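Local coordinates for protein ABC transporter (Caldanaerobius, PDB 4G68) that probably binds xylan-derived sugars outside the cell and delivers them to an ABC transporter for uptake, at residues A400-T403 against H404-V408; P418-Y421 against S422-Q426; D231-A234 against F235-A239. All coordinates share one frame; numbering follows the deposited sequence.

All three contacts are local, two along a helix and interaction 3 at a helix start, so none encloses a loop and none nests or crosses. Following the chain, interaction 3 (231-239) comes first, where a loop enters helix 233-248. Interaction 1 (400-408) follows in helix 398-412, and interaction 2 (418-426) opens helix 418-429, close to the C terminus. In space interaction 2 lies between the others. H404 and L407 of interaction 1 pack on Y421, Q424 and M425, whereas S422 reaches T236 of interaction 3 through their hydroxyls. Interactions 1 and 3 do not touch, their nearest atoms being about 7 Å apart. Helix 418-429 thus ties helix 398-412 to the start of helix 233-248.

Interaction 1. Residues A400-T403 against H404-V408; sequences AAQT and HKDLV
In helix 398-412, Q402 meets K405 and D406 one turn further on, forming a polar flank of i to i+3 and i to i+4 contacts. Q402 NE2 donates to D406 OD1 at 3.1 Å. The bond is bent, with an N-H...O angle of 137°. The two flat groups are only 13° from parallel but offset in height, so each partner lies out of the other's plane. Because Q402 CG is anti to the backbone N (chi1 -174°) and the chain folds at chi2, the amide swings forward to its partner. Water joins the same amide to K405: one molecule donates to Q402 OE1 and accepts from K405 NZ at 2.6 Å. A second accepts from Q402 NE2 at 2.7 Å and only weakly from K405 NZ. D406 OD1 also lies close to the carboxylate of E200, a like-charge pair that would tend to raise one or other pKa.

On another flank T403 CG2 runs alongside L407 CD1 at 3.9 Å, both side chains pointing the same way, while T403 OG1 bonds back to D399 O. H404 turns into the interior, where NE2 binds D208 and the ring stacks on W392. Backbone bonds such as L407 N to T403 O (3.0 Å) complete the i to i+4 pattern of an amphipathic alpha helix, polar on one flank and packed on helices 201-215 and 418-429 elsewhere.

Interaction 2. Residues P418-Y421 against S422-Q426; sequences PEEY and SKQMQ
A Met-aromatic contact one helical turn apart, Y421 with M425, marks the buried side of helix 418-429. M425 CG sits over one face of the Y421 ring, displaced toward its rim. It is 3.8 Å from the ring centroid and 25° off the normal, which identifies a CH-pi contact, and its closest ring atom is Y421 CZ at 3.5 Å. The sulfur takes a more slanting approach: M425 SD is 4.8 Å from the centroid of the Y421 ring and 44° off the normal. Bends at chi2 and chi3 of M425 turn SD and CE toward the phenol end, where SD lies 3.8 Å from Y421 OH. The ring also meets Y207 and packs on H404 and L411, so it is enclosed by neighbouring helices.

A different flank carries an amide-carboxylate pair. Q424 NE2 donates to E420 OE1 at 3.0 Å with a nearly straight N-H...O angle of 164°. The oxygen uses its anti lone pair, the one away from OE2, and lies close to the Q424 amide plane. Q424 is extended beyond CG, whereas E420 bends at chi2 to meet it.

S422 works a third direction. Its N binds P418 O at 3.0 Å, while OG shares a hydrogen bond with T236 OG1 of helix 233-248. Chemically, the Y421-M425 pair relies on dispersion and weak electrostatics, as suits a packed interior, whereas the E420-Q424 bond offers the carboxylate a well-directed donor but no opposite charge, and so would stabilise the negative charge without cancelling it.

Interaction 3. Residues D231-A234 against F235-A239; sequences DNQA and FTDAA
Among the backbone hydrogen bonds, N232 O takes two donors from the first turn of helix 233-248. T236 N reaches it at 3.1 Å with an N-H...O angle of 172°, almost in line with the carbonyl, whereas F235 N, at 3.0 Å, comes from above the carbonyl plane. The i to i+4 series continues with D237 N to Q233 O (2.6 Å) and A238 N to A234 O (3.0 Å).

Side-chain polar contacts begin with a helix N-cap: N232 OD1 accepts from A234 N at 2.9 Å, the donor lying in the plane of the side-chain carbonyl, which supplies an acceptor for a first-turn N-H. T236 OG1 hydrogen-bonds with the hydroxyl of S422 and lies 3.3 Å from N232 O. D231 makes a weak, long ion pair with K423 of helix 418-429.

Apolar packing centres on F235, whose CD1 lies 4.4 Å from A234 CB. Its chi1 (-78°) places the ring and chi2 turns an edge to the preceding residue, with A234 C near the ring plane. The same ring packs on T220 and A223 of helix 217-224 and meets W392, their planes about 50° apart.

Interaction 1. Residues A400-T403 against H404-V408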
# COMPACT_ATOMS: atom_id res chain seq x y z
N ALA C 400 11.84 -12.23 -7.17
CA ALA C 400 10.82 -12.95 -6.41
C ALA C 400 9.52 -12.16 -6.42
O ALA C 400 8.43 -12.74 -6.57
CB ALA C 400 11.27 -13.24 -4.99
N ALA C 401 9.62 -10.84 -6.31
CA ALA C 401 8.39 -10.06 -6.20
C ALA C 401 7.68 -9.96 -7.55
O ALA C 401 6.43 -9.90 -7.63
CB ALA C 401 8.70 -8.68 -5.66
N GLN C 402 8.49 -9.92 -8.63
CA GLN C 402 7.89 -9.90 -9.93
C GLN C 402 7.22 -11.25 -10.22
O GLN C 402 6.13 -11.29 -10.79
CB GLN C 402 8.89 -9.55 -10.99
CG GLN C 402 8.22 -9.40 -12.32
CD GLN C 402 7.51 -8.07 -12.43
OE1 GLN C 402 8.17 -7.01 -12.45
NE2 GLN C 402 6.17 -8.11 -12.55
N THR C 403 7.86 -12.35 -9.79
CA THR C 403 7.34 -13.72 -10.00
C THR C 403 5.88 -13.83 -9.46
O THR C 403 4.94 -14.22 -10.20
CB THR C 403 8.30 -14.79 -9.41
OG1 THR C 403 9.54 -14.86 -10.17
CG2 THR C 403 7.65 -16.19 -9.38
N HIS C 404 5.71 -13.48 -8.18
CA HIS C 404 4.40 -13.41 -7.52
C HIS C 404 3.42 -12.60 -8.32
O HIS C 404 2.37 -13.08 -8.69
CB HIS C 404 4.53 -12.88 -6.08
CG HIS C 404 3.24 -12.92 -5.28
ND1 HIS C 404 2.38 -13.96 -5.36
CD2 HIS C 404 2.67 -12.00 -4.43
CE1 HIS C 404 1.32 -13.71 -4.60
NE2 HIS C 404 1.50 -12.52 -4.01
N LYS C 405 3.78 -11.35 -8.63
CA LYS C 405 2.91 -10.48 -9.42
C LYS C 405 2.50 -11.09 -10.73
O LYS C 405 1.33 -10.94 -11.13
CB LYS C 405 3.56 -9.12 -9.68
CG LYS C 405 3.63 -8.23 -8.45
CD LYS C 405 4.52 -7.03 -8.67
CE LYS C 405 4.09 -6.15 -9.82
NZ LYS C 405 5.19 -5.19 -10.04
N ASP C 406 3.42 -11.77 -11.43
CA ASP C 406 3.08 -12.27 -12.79
C ASP C 406 2.13 -13.46 -12.75
O ASP C 406 1.14 -13.51 -13.55
CB ASP C 406 4.30 -12.66 -13.64
CG ASP C 406 5.20 -11.48 -13.93
OD1 ASP C 406 4.68 -10.34 -14.02
OD2 ASP C 406 6.44 -11.68 -14.05
N LEU C 407 2.41 -14.34 -11.79
CA LEU C 407 1.63 -15.53 -11.55
C LEU C 407 0.26 -15.25 -10.93
O LEU C 407 -0.68 -15.97 -11.15
CB LEU C 407 2.42 -16.46 -10.60
CG LEU C 407 3.69 -17.21 -11.10
CD1 LEU C 407 4.32 -18.05 -9.99
CD2 LEU C 407 3.43 -18.04 -12.36
N VAL C 408 0.18 -14.29 -10.03
CA VAL C 408 -1.16 -13.93 -9.56
C VAL C 408 -1.88 -13.43 -10.79
O VAL C 408 -3.07 -13.72 -10.96
CB VAL C 408 -1.19 -12.92 -8.36
CG1 VAL C 408 -2.60 -12.33 -8.17
CG2 VAL C 408 -0.76 -13.60 -7.06
O HOH W 1 4.79 -5.92 -13.26
O HOH W 2 7.59 -5.01 -11.13

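Interaction 2. Residues P418-Y421 against S422-Q426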
# COMPACT_ATOMS: atom_id res chain seq x y z
N PRO C 418 -4.79 -23.15 -9.71
CA PRO C 418 -4.25 -22.98 -8.33
C PRO C 418 -3.09 -23.91 -7.99
O PRO C 418 -2.15 -23.50 -7.33
CB PRO C 418 -5.43 -23.35 -7.45
CG PRO C 418 -6.63 -22.97 -8.26
CD PRO C 418 -6.26 -23.29 -9.69
N GLU C 419 -3.20 -25.18 -8.38
CA GLU C 419 -2.16 -26.17 -8.11
C GLU C 419 -0.88 -25.84 -8.89
O GLU C 419 0.20 -25.87 -8.33
CB GLU C 419 -2.69 -27.57 -8.42
CG GLU C 419 -3.72 -28.09 -7.41
CD GLU C 419 -5.17 -27.60 -7.64
OE1 GLU C 419 -5.52 -27.14 -8.76
OE2 GLU C 419 -5.97 -27.71 -6.65
N GLU C 420 -1.02 -25.47 -10.16
CA GLU C 420 0.14 -25.02 -10.94
C GLU C 420 0.66 -23.72 -10.41
O GLU C 420 1.88 -23.47 -10.44
CB GLU C 420 -0.18 -24.92 -12.43
CG GLU C 420 0.12 -26.22 -13.18
CD GLU C 420 1.58 -26.61 -13.05
OE1 GLU C 420 2.47 -25.75 -13.30
OE2 GLU C 420 1.87 -27.78 -12.67
N TYR C 421 -0.25 -22.89 -9.90
CA TYR C 421 0.16 -21.64 -9.30
C TYR C 421 1.13 -21.88 -8.17
O TYR C 421 2.16 -21.29 -8.16
CB TYR C 421 -1.04 -20.87 -8.77
CG TYR C 421 -0.61 -19.74 -7.88
CD1 TYR C 421 -0.08 -18.57 -8.42
CD2 TYR C 421 -0.71 -19.86 -6.49
CE1 TYR C 421 0.32 -17.52 -7.60
CE2 TYR C 421 -0.30 -18.81 -5.67
CZ TYR C 421 0.21 -17.67 -6.23
OH TYR C 421 0.61 -16.68 -5.39
N SER C 422 0.76 -22.76 -7.23
CA SER C 422 1.51 -22.97 -6.01
C SER C 422 2.83 -23.68 -6.29
O SER C 422 3.82 -23.36 -5.65
CB SER C 422 0.71 -23.70 -4.95
OG SER C 422 -0.46 -22.98 -4.59
N LYS C 423 2.80 -24.64 -7.25
CA LYS C 423 4.00 -25.35 -7.73
C LYS C 423 5.05 -24.41 -8.30
O LYS C 423 6.24 -24.51 -7.95
CB LYS C 423 3.64 -26.37 -8.83
CG LYS C 423 2.96 -27.64 -8.34
CD LYS C 423 3.96 -28.77 -8.08
CE LYS C 423 3.26 -30.12 -8.13
NZ LYS C 423 2.61 -30.44 -6.83
N GLN C 424 4.59 -23.51 -9.18
CA GLN C 424 5.44 -22.52 -9.80
C GLN C 424 5.92 -21.43 -8.83
O GLN C 424 6.98 -20.84 -9.06
CB GLN C 424 4.76 -21.91 -11.03
CG GLN C 424 4.64 -22.89 -12.19
CD GLN C 424 4.08 -22.26 -13.45
OE1 GLN C 424 4.52 -21.19 -13.88
NE2 GLN C 424 3.13 -22.94 -14.06
N MET C 425 5.17 -21.15 -7.76
CA MET C 425 5.62 -20.14 -6.76
C MET C 425 6.82 -20.72 -6.03
O MET C 425 7.86 -20.06 -5.90
CB MET C 425 4.50 -19.74 -5.79
CG MET C 425 3.52 -18.68 -6.31
SD MET C 425 4.22 -17.01 -6.43
CE MET C 425 4.47 -16.80 -4.67
N GLN C 426 6.71 -21.99 -5.65
CA GLN C 426 7.78 -22.65 -4.92
C GLN C 426 9.04 -22.91 -5.76
O GLN C 426 10.16 -22.68 -5.28
CB GLN C 426 7.27 -23.92 -4.26
CG GLN C 426 8.33 -24.75 -3.57
CD GLN C 426 8.83 -24.14 -2.27
OE1 GLN C 426 8.28 -23.13 -1.74
NE2 GLN C 426 9.85 -24.78 -1.70

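Interaction 3. Residues D231-A234 against F235-A239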
# COMPACT_ATOMS: atom_id res chain seq x y z
N ASP C 231 4.07 -24.13 -1.92
CA ASP C 231 3.17 -25.18 -2.38
C ASP C 231 2.53 -25.83 -1.14
O ASP C 231 2.96 -26.88 -0.68
CB ASP C 231 3.93 -26.21 -3.25
CG ASP C 231 3.00 -27.12 -4.04
OD1 ASP C 231 1.76 -26.91 -4.01
OD2 ASP C 231 3.49 -28.06 -4.71
N ASN C 232 1.54 -25.14 -0.58
CA ASN C 232 0.87 -25.54 0.64
C ASN C 232 -0.62 -25.30 0.39
O ASN C 232 -1.00 -24.36 -0.28
CB ASN C 232 1.40 -24.66 1.78
CG ASN C 232 0.65 -24.84 3.09
OD1 ASN C 232 -0.56 -24.56 3.19
ND2 ASN C 232 1.38 -25.31 4.12
N GLN C 233 -1.48 -26.15 0.95
CA GLN C 233 -2.93 -26.10 0.64
C GLN C 233 -3.58 -24.72 0.90
O GLN C 233 -4.44 -24.22 0.11
CB GLN C 233 -3.68 -27.16 1.44
CG GLN C 233 -5.08 -27.45 0.90
CD GLN C 233 -5.04 -27.93 -0.53
OE1 GLN C 233 -5.66 -27.35 -1.42
NE2 GLN C 233 -4.28 -29.00 -0.76
N ALA C 234 -3.18 -24.11 2.02
CA ALA C 234 -3.73 -22.81 2.39
C ALA C 234 -3.60 -21.81 1.25
O ALA C 234 -4.51 -21.04 1.06
CB ALA C 234 -3.08 -22.27 3.66
N PHE C 235 -2.45 -21.84 0.55
CA PHE C 235 -2.08 -20.87 -0.51
C PHE C 235 -2.73 -21.27 -1.83
O PHE C 235 -3.14 -20.41 -2.60
CB PHE C 235 -0.55 -20.81 -0.72
CG PHE C 235 0.21 -20.01 0.31
CD1 PHE C 235 -0.41 -19.50 1.46
CD2 PHE C 235 1.57 -19.78 0.13
CE1 PHE C 235 0.32 -18.75 2.39
CE2 PHE C 235 2.30 -19.01 1.07
CZ PHE C 235 1.69 -18.50 2.18
N THR C 236 -2.76 -22.57 -2.13
CA THR C 236 -3.54 -23.06 -3.26
C THR C 236 -5.02 -22.65 -3.03
O THR C 236 -5.61 -21.90 -3.87
CB THR C 236 -3.39 -24.59 -3.45
OG1 THR C 236 -2.01 -24.93 -3.36
CG2 THR C 236 -3.88 -25.03 -4.85
N ASP C 237 -5.58 -23.06 -1.89
CA ASP C 237 -6.94 -22.69 -1.45
C ASP C 237 -7.22 -21.20 -1.58
O ASP C 237 -8.32 -20.85 -1.94
CB ASP C 237 -7.23 -23.09 -0.01
CG ASP C 237 -7.56 -24.59 0.16
OD1 ASP C 237 -7.76 -25.34 -0.85
OD2 ASP C 237 -7.64 -24.99 1.35
N ALA C 238 -6.24 -20.33 -1.27
CA ALA C 238 -6.38 -18.89 -1.58
C ALA C 238 -6.50 -18.59 -3.10
O ALA C 238 -7.31 -17.76 -3.54
CB ALA C 238 -5.26 -18.05 -0.94
N ALA C 239 -5.70 -19.27 -3.92
CA ALA C 239 -5.70 -19.05 -5.37
C ALA C 239 -7.06 -19.51 -5.89
O ALA C 239 -7.73 -18.79 -6.65
CB ALA C 239 -4.55 -19.77 -6.04